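Local coordinates for protein integral membrane indolylacetylinositol arabinosyltransferase EmbC (Mycolicibacterium smegmatis, PDB 7BVE) that probably transfers arabinose units during synthesis of the mycobacterial cell-wall arabinan, as a multi-pass membrane glycosyltransferase that binds the drug ethambutol, at residues G281-M286 against A297-R301; R301-E307 against F488-P494; D959-D964 against P987-P993. One frame throughout, in Å; residues are numbered along the deposited sequence.

Interaction 1: residues G281-M286 against A297-R301; sequences GYILTM and ANYYR. With 95E (Ethambutol), chain G.
Y282 and Y300 make the main apolar contact here. The two tyrosines pass antiparallel, flank to flank, with CE2 of Y282 3.6 Å from CD2 of Y300. The planes lie 34° apart, so the pair is oblique. With chi1 at -163°, CG of Y282 stands opposite the backbone N, and this carries the ring across to the 297-301 loop. T285 packs crosswise against both loop tyrosines, its CG2 3.7 Å from CE2 of Y299. The ring of Y299 also presents CD2 over the centre of the Y300 ring. M286 lies against Y299 through CG, and its bent end brings CE to 3.7 Å from the carbonyl O of A297.

This is the N-terminal part of helix 281-293, in the GT-C family region, and its Y282 and I283 belong to the ethambutol pocket. N6 of the drug lies over one face of the Y282 ring, 3.5 Å from CE1. CD1 of I283 meets C5 of ethambutol at 3.5 Å.

Among the polar groups, the hydroxyl OH of Y282 donates a weak hydrogen bond of 2.8 Å to OD1 of N298. Ring and amide planes are 74° apart. Within the helix, G281 O takes two donors, T285 N and T285 OG1, from opposite faces of its plane; the OG1 bond is 2.6 Å. OH of Y299 bonds to the carbonyl of F977.

Interaction 2: residues R301-E307 against F488-P494; sequences RWFGTPE and FKSAVGP
The C-terminal end of helix 479-492 docks on the loop that leads from helix 281-293 to helix 314-320, in the GT-C family region. W302 is gripped between two side chains. CG of R301 lies over the centre of one ring face, and CG of K489 lies over the opposite face, 4.2 Å from the centroid of the five-membered ring in a CH-pi contact. At the W302 edge, CD1 meets CG1 of V492 at 3.6 Å and NE1 meets CA of G493 at 3.4 Å. K489 runs on extended across the indole. Its NZ reaches the carbonyl O of P306 in a hydrogen bond of 2.6 Å, with the donor tilted 28° from the carbonyl plane. P306 O also accepts from S308 OG. E307 touches ethambutol; its OE2 stays 4.5 Å from NZ of K489, beyond a salt bridge. CD2 of F303 meets CE2 of F488, rim to rim, with planes 39° apart. OG1 of T305 donates back to W302 O, which also accepts from T305 N. R301 reaches V1004 O through NH2, and the backbone of W302 bonds to that of G1009. The loop sits between helix 479-492 and the segment after helix 995-1001.

Interaction 3: residues D959-D964 against P987-P993; sequences DPVMLD and PKWRILP
P960 and P987 meet just ahead of a parallel pairing, in which the weakly bonded strand 961-963 runs beside strand 989-992. The two axes come within 4.7 Å at an angle of 20°. The CB and CG of P960 rest against CA of P987. CB of P987 fills the notch beside M962, 4.2 Å from its CB. On the sheet face that carries V961, L963, W989 and I991, the tip of I991 is a bump. CD1 of I991 sits in the hollow between CG1 of V961 and CD2 of L963, at 4.0 and 3.8 Å. The L963 and I991 side chains run alongside each other. On the other face, CG of R990 comes close to the O of M962. CG of L992 lies over one face of the R990 guanidinium, offset toward its rim. D964 meets that guanidinium at its edge, in a long salt bridge of 3.8 Å from OD1 to NE. Backbone bonds join the segments: K988 N to P960 O before the strands, then M962 N to W989 O and I991 N to M962 O. Strand 961-963 is an outermost strand of a mixed sheet within this chain. Strand 989-992 pairs on its other side with strand 1039-1045, antiparallel.

In the fold
From the N terminus, interaction 1 comes first and closes a short excursion: helix 281-293 ends and the chain turns back onto its N-terminal part. Interaction 2 starts at R301, the residue both share, and spans a long, mostly helical part of the chain before helix 479-492 returns to the same loop. They touch at several points, among them N298, whose backbone N probably bonds to T305 O. Interaction 3 closes a loop of 22 residues in the C-terminal family region. The three follow in series, and none crosses another. Y300 packs on the backbone of L963 and D964, so interaction 1 joins interaction 3 to the GT-C region. Interactions 2 and 3 do not touch.

Interaction 1: residues G281-M286 against A297-R301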
# COMPACT_ATOMS: atom_id res chain seq x y z
N GLY A 281 10.16 -10.90 -22.94
CA GLY A 281 9.45 -11.88 -23.75
C GLY A 281 8.19 -11.31 -24.35
O GLY A 281 7.77 -11.72 -25.43
N TYR A 282 7.61 -10.32 -23.68
CA TYR A 282 6.45 -9.58 -24.17
C TYR A 282 6.77 -8.90 -25.50
O TYR A 282 6.14 -9.17 -26.53
CB TYR A 282 6.08 -8.54 -23.11
CG TYR A 282 4.71 -7.95 -23.23
CD1 TYR A 282 4.46 -6.85 -24.02
CD2 TYR A 282 3.64 -8.51 -22.57
CE1 TYR A 282 3.20 -6.33 -24.13
CE2 TYR A 282 2.38 -8.00 -22.66
CZ TYR A 282 2.16 -6.91 -23.45
OH TYR A 282 0.90 -6.40 -23.55
N ILE A 283 7.81 -8.07 -25.50
CA ILE A 283 8.22 -7.32 -26.68
C ILE A 283 8.82 -8.23 -27.74
O ILE A 283 8.61 -8.01 -28.94
CB ILE A 283 9.19 -6.21 -26.24
CG1 ILE A 283 8.47 -5.25 -25.30
CG2 ILE A 283 9.73 -5.43 -27.41
CD1 ILE A 283 9.37 -4.29 -24.62
N LEU A 284 9.52 -9.29 -27.34
CA LEU A 284 10.09 -10.20 -28.32
C LEU A 284 9.00 -10.99 -29.04
O LEU A 284 9.09 -11.20 -30.26
CB LEU A 284 11.09 -11.13 -27.65
CG LEU A 284 11.88 -12.06 -28.57
CD1 LEU A 284 12.74 -11.28 -29.53
CD2 LEU A 284 12.71 -13.01 -27.76
N THR A 285 7.95 -11.38 -28.33
CA THR A 285 6.86 -12.13 -28.97
C THR A 285 6.03 -11.23 -29.88
O THR A 285 5.64 -11.65 -30.98
CB THR A 285 6.00 -12.77 -27.89
OG1 THR A 285 6.84 -13.54 -27.02
CG2 THR A 285 5.00 -13.69 -28.50
N MET A 286 5.77 -9.99 -29.44
CA MET A 286 5.11 -9.00 -30.28
C MET A 286 5.88 -8.75 -31.58
O MET A 286 5.31 -8.80 -32.68
CB MET A 286 4.96 -7.69 -29.52
CG MET A 286 3.94 -7.67 -28.43
SD MET A 286 4.09 -6.11 -27.57
CE MET A 286 3.70 -5.00 -28.89
N ALA A 297 0.36 -5.51 -33.60
CA ALA A 297 -0.68 -5.71 -32.60
C ALA A 297 -0.07 -5.87 -31.22
O ALA A 297 1.04 -6.39 -31.07
CB ALA A 297 -1.50 -6.96 -32.90
N ASN A 298 -0.80 -5.41 -30.22
CA ASN A 298 -0.51 -5.84 -28.86
C ASN A 298 -1.11 -7.22 -28.68
O ASN A 298 -2.31 -7.42 -28.91
CB ASN A 298 -1.07 -4.85 -27.84
CG ASN A 298 -0.54 -5.08 -26.46
OD1 ASN A 298 0.17 -6.04 -26.20
ND2 ASN A 298 -0.84 -4.17 -25.56
N TYR A 299 -0.28 -8.16 -28.27
CA TYR A 299 -0.57 -9.56 -28.54
C TYR A 299 -1.26 -10.23 -27.37
O TYR A 299 -2.11 -11.10 -27.55
CB TYR A 299 0.74 -10.24 -28.90
CG TYR A 299 0.69 -11.68 -29.30
CD1 TYR A 299 0.14 -12.07 -30.51
CD2 TYR A 299 1.28 -12.65 -28.51
CE1 TYR A 299 0.13 -13.38 -30.89
CE2 TYR A 299 1.28 -13.96 -28.88
CZ TYR A 299 0.71 -14.32 -30.07
OH TYR A 299 0.72 -15.63 -30.44
N TYR A 300 -0.93 -9.82 -26.16
CA TYR A 300 -1.42 -10.48 -24.96
C TYR A 300 -2.65 -9.81 -24.37
O TYR A 300 -3.23 -10.36 -23.43
CB TYR A 300 -0.31 -10.55 -23.91
CG TYR A 300 0.86 -11.42 -24.30
CD1 TYR A 300 0.79 -12.79 -24.17
CD2 TYR A 300 2.03 -10.87 -24.78
CE1 TYR A 300 1.85 -13.59 -24.52
CE2 TYR A 300 3.09 -11.65 -25.13
CZ TYR A 300 3.00 -13.01 -25.00
OH TYR A 300 4.06 -13.80 -25.34
N ARG A 301 -3.07 -8.66 -24.87
CA ARG A 301 -4.17 -7.95 -24.23
C ARG A 301 -4.84 -7.06 -25.26
O ARG A 301 -4.26 -6.73 -26.29
CB ARG A 301 -3.66 -7.17 -23.01
CG ARG A 301 -4.71 -6.67 -22.03
CD ARG A 301 -4.08 -6.18 -20.75
NE ARG A 301 -5.08 -5.59 -19.88
CZ ARG A 301 -5.87 -6.26 -19.04
NH1 ARG A 301 -6.74 -5.59 -18.31
NH2 ARG A 301 -5.79 -7.57 -18.93
C2 95E G . 2.60 -2.87 -23.50
O12 95E G . 4.80 -5.49 -15.75
C11 95E G . 4.60 -4.80 -16.70
C10 95E G . 3.36 -5.01 -17.58
C13 95E G . 2.70 -6.35 -17.28
C14 95E G . 1.33 -6.19 -16.63
N9 95E G . 3.74 -4.98 -18.97
C8 95E G . 3.55 -3.63 -19.45
C7 95E G . 3.00 -3.65 -20.86
N6 95E G . 4.07 -3.79 -21.81
C3 95E G . 3.93 -2.73 -22.78
O1 95E G . 1.72 -2.13 -23.24
C4 95E G . 5.08 -2.82 -23.77
C5 95E G . 6.33 -3.34 -23.08

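Interaction 2: residues R301-E307 against F488-P494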
# COMPACT_ATOMS: atom_id res chain seq x y z
N ARG A 301 -3.07 -8.66 -24.87
CA ARG A 301 -4.17 -7.95 -24.23
C ARG A 301 -4.84 -7.06 -25.26
O ARG A 301 -4.26 -6.73 -26.29
CB ARG A 301 -3.66 -7.17 -23.01
CG ARG A 301 -4.71 -6.67 -22.03
CD ARG A 301 -4.08 -6.18 -20.75
NE ARG A 301 -5.08 -5.59 -19.88
CZ ARG A 301 -5.87 -6.26 -19.04
NH1 ARG A 301 -6.74 -5.59 -18.31
NH2 ARG A 301 -5.79 -7.57 -18.93
N TRP A 302 -6.11 -6.75 -24.98
CA TRP A 302 -6.94 -5.75 -25.68
C TRP A 302 -7.27 -6.11 -27.12
O TRP A 302 -7.14 -5.28 -28.00
CB TRP A 302 -6.33 -4.34 -25.64
CG TRP A 302 -6.15 -3.79 -24.28
CD1 TRP A 302 -7.11 -3.54 -23.37
CD2 TRP A 302 -4.94 -3.26 -23.74
NE1 TRP A 302 -6.57 -2.98 -22.25
CE2 TRP A 302 -5.24 -2.78 -22.46
CE3 TRP A 302 -3.62 -3.19 -24.19
CZ2 TRP A 302 -4.27 -2.24 -21.64
CZ3 TRP A 302 -2.67 -2.65 -23.37
CH2 TRP A 302 -3.00 -2.18 -22.11
N PHE A 303 -7.68 -7.36 -27.35
CA PHE A 303 -8.52 -7.74 -28.49
C PHE A 303 -7.84 -7.57 -29.84
O PHE A 303 -8.51 -7.49 -30.87
CB PHE A 303 -9.84 -6.96 -28.44
CG PHE A 303 -10.71 -7.32 -27.29
CD1 PHE A 303 -10.86 -8.62 -26.90
CD2 PHE A 303 -11.26 -6.35 -26.49
CE1 PHE A 303 -11.64 -8.93 -25.82
CE2 PHE A 303 -12.01 -6.66 -25.40
CZ PHE A 303 -12.20 -7.95 -25.07
N GLY A 304 -6.52 -7.51 -29.87
CA GLY A 304 -5.83 -7.34 -31.14
C GLY A 304 -5.71 -5.92 -31.62
O GLY A 304 -5.38 -5.70 -32.78
N THR A 305 -5.98 -4.96 -30.72
CA THR A 305 -5.83 -3.51 -31.02
C THR A 305 -4.33 -3.23 -31.13
O THR A 305 -3.58 -3.79 -30.31
CB THR A 305 -6.51 -2.65 -29.95
OG1 THR A 305 -5.99 -3.03 -28.68
CG2 THR A 305 -8.02 -2.78 -29.96
N PRO A 306 -3.85 -2.39 -32.08
CA PRO A 306 -2.42 -2.17 -32.25
C PRO A 306 -1.83 -1.28 -31.17
O PRO A 306 -2.54 -0.65 -30.39
CB PRO A 306 -2.35 -1.50 -33.62
CG PRO A 306 -3.62 -0.81 -33.74
CD PRO A 306 -4.62 -1.67 -33.09
N GLU A 307 -0.50 -1.25 -31.13
CA GLU A 307 0.26 -0.22 -30.43
C GLU A 307 0.16 1.04 -31.27
O GLU A 307 0.90 1.25 -32.24
CB GLU A 307 1.71 -0.65 -30.25
CG GLU A 307 1.88 -1.86 -29.39
CD GLU A 307 1.65 -1.58 -27.93
OE1 GLU A 307 1.99 -0.47 -27.47
OE2 GLU A 307 1.14 -2.47 -27.22
N PHE A 488 -10.49 3.00 -26.30
CA PHE A 488 -10.90 1.67 -25.87
C PHE A 488 -9.92 1.05 -24.89
O PHE A 488 -10.33 0.39 -23.93
CB PHE A 488 -11.08 0.80 -27.11
CG PHE A 488 -11.57 -0.57 -26.83
CD1 PHE A 488 -12.87 -0.79 -26.44
CD2 PHE A 488 -10.74 -1.66 -27.00
CE1 PHE A 488 -13.33 -2.05 -26.19
CE2 PHE A 488 -11.19 -2.92 -26.76
CZ PHE A 488 -12.49 -3.11 -26.36
N LYS A 489 -8.61 1.25 -25.11
CA LYS A 489 -7.61 0.76 -24.16
C LYS A 489 -7.71 1.47 -22.82
O LYS A 489 -7.47 0.88 -21.77
CB LYS A 489 -6.20 0.94 -24.70
CG LYS A 489 -5.84 0.06 -25.84
CD LYS A 489 -4.43 0.36 -26.24
CE LYS A 489 -4.03 -0.45 -27.43
NZ LYS A 489 -2.65 -0.13 -27.83
N SER A 490 -8.04 2.77 -22.85
CA SER A 490 -8.26 3.49 -21.60
C SER A 490 -9.51 3.00 -20.89
O SER A 490 -9.55 2.95 -19.66
CB SER A 490 -8.34 4.98 -21.87
OG SER A 490 -8.60 5.69 -20.68
N ALA A 491 -10.54 2.63 -21.65
CA ALA A 491 -11.78 2.15 -21.03
C ALA A 491 -11.61 0.76 -20.43
O ALA A 491 -12.14 0.47 -19.36
CB ALA A 491 -12.91 2.14 -22.05
N VAL A 492 -10.86 -0.12 -21.10
CA VAL A 492 -10.73 -1.50 -20.66
C VAL A 492 -9.67 -1.63 -19.58
O VAL A 492 -9.96 -2.05 -18.46
CB VAL A 492 -10.39 -2.43 -21.84
CG1 VAL A 492 -10.09 -3.82 -21.36
CG2 VAL A 492 -11.53 -2.47 -22.82
N GLY A 493 -8.44 -1.26 -19.91
CA GLY A 493 -7.29 -1.76 -19.20
C GLY A 493 -7.01 -1.01 -17.94
O GLY A 493 -7.74 -0.10 -17.53
N PRO A 494 -5.92 -1.40 -17.27
CA PRO A 494 -5.48 -0.68 -16.06
C PRO A 494 -4.92 0.69 -16.43
O PRO A 494 -3.90 0.80 -17.11
CB PRO A 494 -4.40 -1.60 -15.48
CG PRO A 494 -3.91 -2.40 -16.63
CD PRO A 494 -5.09 -2.58 -17.54

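Interaction 3: residues D959-D964 against P987-P993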
# COMPACT_ATOMS: atom_id res chain seq x y z
N ASP A 959 6.25 -26.43 -33.93
CA ASP A 959 4.88 -26.42 -33.44
C ASP A 959 4.54 -25.06 -32.85
O ASP A 959 5.41 -24.41 -32.27
CB ASP A 959 4.69 -27.49 -32.37
CG ASP A 959 4.76 -28.89 -32.94
OD1 ASP A 959 4.40 -29.07 -34.12
OD2 ASP A 959 5.17 -29.80 -32.20
N PRO A 960 3.30 -24.60 -33.00
CA PRO A 960 2.91 -23.35 -32.34
C PRO A 960 2.74 -23.55 -30.84
O PRO A 960 2.06 -24.46 -30.38
CB PRO A 960 1.58 -23.00 -33.01
CG PRO A 960 1.07 -24.27 -33.52
CD PRO A 960 2.26 -25.09 -33.90
N VAL A 961 3.39 -22.68 -30.07
CA VAL A 961 3.43 -22.75 -28.62
C VAL A 961 2.76 -21.49 -28.08
O VAL A 961 2.95 -20.40 -28.61
CB VAL A 961 4.88 -22.87 -28.12
CG1 VAL A 961 4.97 -22.96 -26.61
CG2 VAL A 961 5.55 -24.07 -28.73
N MET A 962 1.96 -21.65 -27.03
CA MET A 962 1.44 -20.51 -26.30
C MET A 962 2.41 -20.17 -25.17
O MET A 962 2.41 -20.79 -24.12
CB MET A 962 0.05 -20.77 -25.76
CG MET A 962 -0.46 -19.56 -25.07
SD MET A 962 -2.10 -19.63 -24.39
CE MET A 962 -2.06 -18.06 -23.54
N LEU A 963 3.25 -19.18 -25.41
CA LEU A 963 4.16 -18.68 -24.39
C LEU A 963 3.45 -17.64 -23.54
O LEU A 963 2.62 -16.88 -24.04
CB LEU A 963 5.39 -18.07 -25.04
CG LEU A 963 6.30 -19.00 -25.83
CD1 LEU A 963 7.26 -18.20 -26.63
CD2 LEU A 963 7.04 -19.87 -24.87
N ASP A 964 3.80 -17.58 -22.26
CA ASP A 964 3.31 -16.49 -21.45
C ASP A 964 4.22 -15.28 -21.63
O ASP A 964 5.25 -15.34 -22.30
CB ASP A 964 3.22 -16.89 -19.99
CG ASP A 964 2.16 -17.94 -19.75
OD1 ASP A 964 1.26 -18.10 -20.59
OD2 ASP A 964 2.20 -18.59 -18.70
N PRO A 987 -2.72 -23.26 -30.88
CA PRO A 987 -1.47 -23.77 -30.33
C PRO A 987 -1.60 -25.23 -29.91
O PRO A 987 -2.68 -25.80 -29.84
CB PRO A 987 -1.23 -22.87 -29.13
CG PRO A 987 -2.54 -22.42 -28.74
CD PRO A 987 -3.34 -22.27 -29.98
N LYS A 988 -0.44 -25.83 -29.63
CA LYS A 988 -0.37 -27.22 -29.21
C LYS A 988 0.23 -27.41 -27.83
O LYS A 988 0.07 -28.49 -27.26
CB LYS A 988 0.45 -28.04 -30.21
CG LYS A 988 -0.15 -28.14 -31.58
CD LYS A 988 0.70 -29.00 -32.48
CE LYS A 988 0.16 -29.00 -33.91
NZ LYS A 988 -1.16 -29.67 -34.02
N TRP A 989 0.91 -26.41 -27.29
CA TRP A 989 1.61 -26.50 -26.02
C TRP A 989 1.37 -25.22 -25.26
O TRP A 989 0.84 -24.25 -25.80
CB TRP A 989 3.11 -26.73 -26.24
CG TRP A 989 3.47 -28.02 -26.91
CD1 TRP A 989 3.72 -28.20 -28.23
CD2 TRP A 989 3.62 -29.29 -26.30
NE1 TRP A 989 4.01 -29.52 -28.48
CE2 TRP A 989 3.96 -30.21 -27.30
CE3 TRP A 989 3.51 -29.75 -24.99
CZ2 TRP A 989 4.19 -31.54 -27.04
CZ3 TRP A 989 3.74 -31.07 -24.73
CH2 TRP A 989 4.07 -31.96 -25.75
N ARG A 990 1.77 -25.20 -24.00
CA ARG A 990 1.74 -23.98 -23.21
C ARG A 990 2.84 -24.04 -22.17
O ARG A 990 3.03 -25.07 -21.53
CB ARG A 990 0.39 -23.78 -22.53
CG ARG A 990 0.33 -22.50 -21.76
CD ARG A 990 -0.91 -22.37 -20.94
NE ARG A 990 -0.75 -21.26 -20.01
CZ ARG A 990 -1.62 -20.95 -19.05
NH1 ARG A 990 -2.71 -21.68 -18.89
NH2 ARG A 990 -1.39 -19.93 -18.25
N ILE A 991 3.58 -22.94 -22.00
CA ILE A 991 4.65 -22.86 -21.02
C ILE A 991 4.30 -21.77 -20.01
O ILE A 991 3.97 -20.65 -20.39
CB ILE A 991 6.01 -22.58 -21.69
CG1 ILE A 991 6.37 -23.73 -22.62
CG2 ILE A 991 7.09 -22.43 -20.67
CD1 ILE A 991 7.49 -23.43 -23.53
N LEU A 992 4.35 -22.12 -18.73
CA LEU A 992 3.94 -21.25 -17.64
C LEU A 992 5.15 -20.88 -16.79
O LEU A 992 6.19 -21.52 -16.86
CB LEU A 992 2.89 -21.93 -16.75
CG LEU A 992 1.48 -22.22 -17.25
CD1 LEU A 992 1.42 -23.53 -18.01
CD2 LEU A 992 0.54 -22.24 -16.10
N PRO A 993 5.04 -19.82 -15.97
CA PRO A 993 6.03 -19.61 -14.90
C PRO A 993 5.77 -20.51 -13.70
O PRO A 993 4.92 -21.40 -13.76
CB PRO A 993 5.84 -18.14 -14.53
CG PRO A 993 5.16 -17.55 -15.67
CD PRO A 993 4.28 -18.59 -16.21